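Local coordinates for protein UDP-glucose:anthocyanidin 3-O-glucosyltransferase (Clitoria ternatea, PDB 4REL) that is a UDP-glycosyltransferase of the GT-B fold that holds KMP in its pocket, at residues 151-164 / 174-186. Numbering follows the deposited sequence.
Sequences IRDKCSKDAKNATL and RVEDVPQDMLDVG. With KMP (3,5,7-trihydroxy-2-(4-hydroxyphenyl)-4H-chromen-4-one), chain B.
Val175 is wedged between the last turns of helix 148-157 and the loop that follows. Its CG2 lies 3.6 Å from Lys154 CG, while CG1, anti to the backbone N (chi1 158°), meets Cys155 SG at 3.8 Å. That sulfur also touches Val178 CG2, and the two methyls of Leu183 close over Cys155 from the loop's far end. Ile151 packs equally close, its CG2 3.6 Å from Val178 CG1, and Leu164 CD1 reaches Val178 CG2. Backbone bonds pin one end of this packing: Val175 N donates almost straight to Ala162 O (3.0 Å) within the single bridge pairing Thr163 with Arg174, and Glu176 N makes a weaker bond to Lys160 O.

At the other end Arg152, extended from CG to NE, turns the edge of its guanidinium to Met182 O. Arg152 NE (2.7 Å) and NH2 (3.0 Å) both donate to Met182 O, NE in the carbonyl plane and NH2 from above it, which should fix the group's rotation. Packing thins here, where Val185 CG1 lies over one face of the Arg152 guanidinium, toward its rim, 4.1 Å from Arg152 NH1, and the turn at Ala159 to Asn161 is likewise largely exposed. There Arg174 NH1 forms a salt bridge with Glu176 OE2, and the other carboxylate oxygen, OE1, forms one with Lys388.

The helix thus backs the loop lining the KMP pocket: Pro179 borders the ligand, and Asp181 OD2 accepts a hydrogen bond from KMP O29 at 2.7 Å. Phe166 and Leu144 touch Ile151, helix 191-197 meets Arg152, Asp181 and Met182, and helix 368-378 receives Asp177 through a salt bridge to Arg373.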
loop_
_atom_site.group_PDB
_atom_site.type_symbol
_atom_site.label_atom_id
_atom_site.label_comp_id
_atom_site.label_asym_id
_atom_site.label_seq_id
_atom_site.Cartn_x
_atom_site.Cartn_y
_atom_site.Cartn_z
ATOM N N ILE A 151 7.024 19.054 -11.590
ATOM C CA ILE A 151 5.817 18.953 -10.785
ATOM C C ILE A 151 5.663 20.175 -9.873
ATOM O O ILE A 151 4.586 20.772 -9.813
ATOM C CB ILE A 151 5.791 17.619 -10.009
ATOM C CG1 ILE A 151 5.461 16.484 -10.982
ATOM C CG2 ILE A 151 4.773 17.672 -8.880
ATOM C CD1 ILE A 151 5.796 15.081 -10.472
ATOM N N ARG A 152 6.739 20.568 -9.194
ATOM C CA ARG A 152 6.681 21.737 -8.319
ATOM C C ARG A 152 6.356 22.988 -9.110
ATOM O O ARG A 152 5.564 23.828 -8.667
ATOM C CB ARG A 152 7.994 21.929 -7.566
ATOM C CG ARG A 152 8.245 20.830 -6.550
ATOM C CD ARG A 152 9.477 21.102 -5.727
ATOM N NE ARG A 152 9.587 20.160 -4.613
ATOM C CZ ARG A 152 10.673 20.032 -3.861
ATOM N NH1 ARG A 152 11.743 20.772 -4.115
ATOM N NH2 ARG A 152 10.695 19.157 -2.866
ATOM N N ASP A 153 6.968 23.122 -10.281
ATOM C CA ASP A 153 6.719 24.295 -11.110
ATOM C C ASP A 153 5.258 24.352 -11.554
ATOM O O ASP A 153 4.610 25.399 -11.453
ATOM C CB ASP A 153 7.654 24.323 -12.320
ATOM C CG ASP A 153 7.750 25.708 -12.939
ATOM O OD1 ASP A 153 7.719 26.697 -12.174
ATOM O OD2 ASP A 153 7.844 25.809 -14.182
ATOM N N LYS A 154 4.736 23.227 -12.033
ATOM C CA LYS A 154 3.346 23.172 -12.471
ATOM C C LYS A 154 2.371 23.388 -11.304
ATOM O O LYS A 154 1.393 24.119 -11.435
ATOM C CB LYS A 154 3.050 21.849 -13.196
ATOM C CG LYS A 154 1.644 21.777 -13.797
ATOM C CD LYS A 154 1.539 20.699 -14.866
ATOM C CE LYS A 154 1.773 21.257 -16.260
ATOM N NZ LYS A 154 0.518 21.748 -16.913
ATOM N N CYS A 155 2.642 22.767 -10.159
ATOM C CA CYS A 155 1.745 22.923 -9.012
ATOM C C CYS A 155 1.726 24.354 -8.498
ATOM O O CYS A 155 0.728 24.807 -7.940
ATOM C CB CYS A 155 2.105 21.955 -7.887
ATOM S SG CYS A 155 1.777 20.233 -8.312
ATOM N N SER A 156 2.828 25.065 -8.705
ATOM C CA SER A 156 2.937 26.443 -8.239
ATOM C C SER A 156 2.295 27.451 -9.195
ATOM O O SER A 156 1.736 28.458 -8.760
ATOM C CB SER A 156 4.404 26.810 -8.018
ATOM O OG SER A 156 4.531 28.185 -7.702
ATOM N N LYS A 157 2.377 27.180 -10.493
ATOM C CA LYS A 157 1.980 28.162 -11.507
ATOM C C LYS A 157 0.627 27.891 -12.157
ATOM O O LYS A 157 -0.115 28.819 -12.484
ATOM C CB LYS A 157 3.030 28.222 -12.615
ATOM C CG LYS A 157 4.367 28.802 -12.207
ATOM C CD LYS A 157 5.335 28.682 -13.373
ATOM C CE LYS A 157 6.591 29.511 -13.175
ATOM N NZ LYS A 157 7.425 29.469 -14.411
ATOM N N ASP A 158 0.325 26.616 -12.365
ATOM C CA ASP A 158 -0.840 26.211 -13.149
ATOM C C ASP A 158 -2.094 26.000 -12.290
ATOM O O ASP A 158 -2.048 26.130 -11.069
ATOM C CB ASP A 158 -0.509 24.934 -13.935
ATOM C CG ASP A 158 -0.886 25.031 -15.400
ATOM O OD1 ASP A 158 -1.941 25.629 -15.717
ATOM O OD2 ASP A 158 -0.117 24.507 -16.235
ATOM N N ALA A 159 -3.210 25.675 -12.940
ATOM C CA ALA A 159 -4.486 25.492 -12.250
ATOM C C ALA A 159 -4.489 24.172 -11.495
ATOM O O ALA A 159 -3.707 23.280 -11.807
ATOM C CB ALA A 159 -5.632 25.531 -13.239
ATOM N N LYS A 160 -5.382 24.038 -10.522
ATOM C CA LYS A 160 -5.393 22.843 -9.678
ATOM C C LYS A 160 -5.798 21.582 -10.436
ATOM O O LYS A 160 -5.394 20.472 -10.078
ATOM C CB LYS A 160 -6.288 23.049 -8.454
ATOM C CG LYS A 160 -5.721 24.039 -7.446
ATOM C CD LYS A 160 -4.235 23.781 -7.232
ATOM C CE LYS A 160 -3.680 24.517 -6.021
ATOM N NZ LYS A 160 -3.532 25.983 -6.247
ATOM N N ASN A 161 -6.584 21.755 -11.491
ATOM C CA ASN A 161 -7.013 20.622 -12.303
ATOM C C ASN A 161 -6.181 20.434 -13.578
ATOM O O ASN A 161 -6.568 19.676 -14.472
ATOM C CB ASN A 161 -8.502 20.742 -12.645
ATOM C CG ASN A 161 -8.826 22.001 -13.433
ATOM O OD1 ASN A 161 -8.018 22.929 -13.513
ATOM N ND2 ASN A 161 -10.024 22.045 -14.008
ATOM N N ALA A 162 -5.044 21.124 -13.659
ATOM C CA ALA A 162 -4.171 21.012 -14.831
ATOM C C ALA A 162 -3.541 19.633 -14.854
ATOM O O ALA A 162 -3.150 19.115 -13.807
ATOM C CB ALA A 162 -3.095 22.072 -14.801
ATOM N N THR A 163 -3.416 19.056 -16.045
ATOM C CA THR A 163 -2.942 17.681 -16.178
ATOM C C THR A 163 -1.417 17.618 -16.259
ATOM O O THR A 163 -0.770 18.582 -16.691
ATOM C CB THR A 163 -3.578 16.989 -17.398
ATOM O OG1 THR A 163 -3.438 17.820 -18.556
ATOM C CG2 THR A 163 -5.063 16.759 -17.157
ATOM N N LEU A 164 -0.850 16.493 -15.822
ATOM C CA LEU A 164 0.597 16.316 -15.784
ATOM C C LEU A 164 1.049 15.607 -17.059
ATOM O O LEU A 164 1.591 14.497 -17.018
ATOM C CB LEU A 164 1.012 15.506 -14.546
ATOM C CG LEU A 164 0.538 16.047 -13.192
ATOM C CD1 LEU A 164 1.127 15.245 -12.037
ATOM C CD2 LEU A 164 0.888 17.517 -13.039
ATOM N N ARG A 174 -3.404 14.938 -12.176
ATOM C CA ARG A 174 -3.534 16.386 -12.090
ATOM C C ARG A 174 -2.709 16.964 -10.955
ATOM O O ARG A 174 -2.335 16.266 -10.010
ATOM C CB ARG A 174 -4.986 16.781 -11.843
ATOM C CG ARG A 174 -5.976 16.287 -12.866
ATOM C CD ARG A 174 -7.338 16.653 -12.337
ATOM N NE ARG A 174 -8.426 16.261 -13.214
ATOM C CZ ARG A 174 -9.698 16.554 -12.962
ATOM N NH1 ARG A 174 -10.014 17.233 -11.863
ATOM N NH2 ARG A 174 -10.649 16.173 -13.802
ATOM N N VAL A 175 -2.454 18.263 -11.053
ATOM C CA VAL A 175 -1.816 19.026 -9.999
ATOM C C VAL A 175 -2.400 18.708 -8.617
ATOM O O VAL A 175 -1.662 18.474 -7.657
ATOM C CB VAL A 175 -1.945 20.530 -10.313
ATOM C CG1 VAL A 175 -1.808 21.370 -9.058
ATOM C CG2 VAL A 175 -0.915 20.924 -11.347
ATOM N N GLU A 176 -3.726 18.653 -8.525
ATOM C CA GLU A 176 -4.380 18.440 -7.231
ATOM C C GLU A 176 -4.162 17.038 -6.647
ATOM O O GLU A 176 -4.435 16.798 -5.463
ATOM C CB GLU A 176 -5.877 18.735 -7.336
ATOM C CG GLU A 176 -6.638 17.753 -8.203
ATOM C CD GLU A 176 -8.089 18.145 -8.391
ATOM O OE1 GLU A 176 -8.821 18.210 -7.382
ATOM O OE2 GLU A 176 -8.491 18.392 -9.547
ATOM N N ASP A 177 -3.656 16.115 -7.463
ATOM C CA ASP A 177 -3.416 14.749 -7.001
ATOM C C ASP A 177 -2.040 14.558 -6.361
ATOM O O ASP A 177 -1.807 13.562 -5.680
ATOM C CB ASP A 177 -3.552 13.766 -8.168
ATOM C CG ASP A 177 -4.883 13.884 -8.889
ATOM O OD1 ASP A 177 -5.908 14.143 -8.221
ATOM O OD2 ASP A 177 -4.901 13.704 -10.129
ATOM N N VAL A 178 -1.132 15.502 -6.599
ATOM C CA VAL A 178 0.271 15.361 -6.197
ATOM C C VAL A 178 0.424 15.290 -4.670
ATOM O O VAL A 178 -0.200 16.072 -3.952
ATOM C CB VAL A 178 1.095 16.534 -6.759
ATOM C CG1 VAL A 178 2.526 16.495 -6.256
ATOM C CG2 VAL A 178 1.060 16.512 -8.291
ATOM N N PRO A 179 1.234 14.340 -4.165
ATOM C CA PRO A 179 1.482 14.297 -2.716
ATOM C C PRO A 179 2.011 15.636 -2.204
ATOM O O PRO A 179 2.973 16.168 -2.767
ATOM C CB PRO A 179 2.563 13.218 -2.580
ATOM C CG PRO A 179 2.309 12.296 -3.734
ATOM C CD PRO A 179 1.899 13.224 -4.869
ATOM N N GLN A 180 1.383 16.189 -1.166
ATOM C CA GLN A 180 1.837 17.469 -0.633
ATOM C C GLN A 180 3.296 17.394 -0.182
ATOM O O GLN A 180 4.036 18.371 -0.325
ATOM C CB GLN A 180 0.945 17.937 0.520
ATOM C CG GLN A 180 1.315 19.303 1.073
ATOM C CD GLN A 180 1.116 20.410 0.062
ATOM O OE1 GLN A 180 0.089 20.465 -0.622
ATOM N NE2 GLN A 180 2.103 21.295 -0.052
ATOM N N ASP A 181 3.707 16.239 0.343
ATOM C CA ASP A 181 5.079 16.061 0.827
ATOM C C ASP A 181 6.139 16.479 -0.195
ATOM O O ASP A 181 7.190 17.007 0.177
ATOM C CB ASP A 181 5.344 14.601 1.241
ATOM C CG ASP A 181 4.645 14.206 2.535
ATOM O OD1 ASP A 181 4.478 15.060 3.425
ATOM O OD2 ASP A 181 4.273 13.023 2.661
ATOM N N MET A 182 5.872 16.250 -1.478
ATOM C CA MET A 182 6.914 16.477 -2.477
ATOM C C MET A 182 6.973 17.931 -2.914
ATOM O O MET A 182 7.928 18.346 -3.572
ATOM C CB MET A 182 6.806 15.516 -3.670
ATOM C CG MET A 182 5.715 15.806 -4.673
ATOM S SD MET A 182 5.862 14.693 -6.108
ATOM C CE MET A 182 7.450 15.172 -6.747
ATOM N N LEU A 183 5.966 18.698 -2.509
ATOM C CA LEU A 183 5.907 20.123 -2.817
ATOM C C LEU A 183 6.468 21.000 -1.690
ATOM O O LEU A 183 6.911 22.127 -1.944
ATOM C CB LEU A 183 4.461 20.537 -3.103
ATOM C CG LEU A 183 3.716 19.833 -4.235
ATOM C CD1 LEU A 183 2.334 20.442 -4.390
ATOM C CD2 LEU A 183 4.486 19.923 -5.546
ATOM N N ASP A 184 6.425 20.503 -0.451
ATOM C CA ASP A 184 6.831 21.300 0.710
ATOM C C ASP A 184 8.293 21.724 0.612
ATOM O O ASP A 184 9.158 20.904 0.323
ATOM C CB ASP A 184 6.637 20.516 2.010
ATOM C CG ASP A 184 5.176 20.362 2.399
ATOM O OD1 ASP A 184 4.352 21.224 2.022
ATOM O OD2 ASP A 184 4.860 19.369 3.092
ATOM N N VAL A 185 8.552 23.008 0.850
ATOM C CA VAL A 185 9.915 23.531 0.884
ATOM C C VAL A 185 10.138 24.303 2.182
ATOM O O VAL A 185 9.212 24.924 2.708
ATOM C CB VAL A 185 10.215 24.444 -0.331
ATOM C CG1 VAL A 185 10.275 23.625 -1.617
ATOM C CG2 VAL A 185 9.173 25.548 -0.441
ATOM N N GLY A 186 11.357 24.258 2.705
ATOM C CA GLY A 186 11.677 24.989 3.919
ATOM C C GLY A 186 11.300 24.266 5.200
ATOM O O GLY A 186 11.487 23.056 5.315
HETATM C C1 KMP B . 3.956 9.546 -0.613
HETATM C C2 KMP B . 3.777 8.180 -0.474
HETATM C C3 KMP B . 3.662 7.612 0.887
HETATM C C4 KMP B . 3.736 8.513 2.055
HETATM C C5 KMP B . 3.923 9.869 1.813
HETATM C C6 KMP B . 4.028 10.367 0.512
HETATM C C9 KMP B . 3.466 6.159 1.097
HETATM C C10 KMP B . 3.364 5.675 2.492
HETATM C C11 KMP B . 3.458 6.672 3.608
HETATM C C14 KMP B . 3.361 6.271 5.047
HETATM C C15 KMP B . 3.449 4.943 5.457
HETATM C C16 KMP B . 3.352 4.610 6.799
HETATM C C17 KMP B . 3.162 5.604 7.746
HETATM C C18 KMP B . 3.075 6.932 7.348
HETATM C C19 KMP B . 3.178 7.262 6.003
HETATM O O12 KMP B . 3.632 8.015 3.333
HETATM O O13 KMP B . 3.394 5.377 0.119
HETATM O O24 KMP B . 3.063 5.271 9.063
HETATM O O27 KMP B . 3.174 4.342 2.699
HETATM O O29 KMP B . 4.210 11.705 0.336
HETATM O O30 KMP B . 3.705 7.360 -1.558
#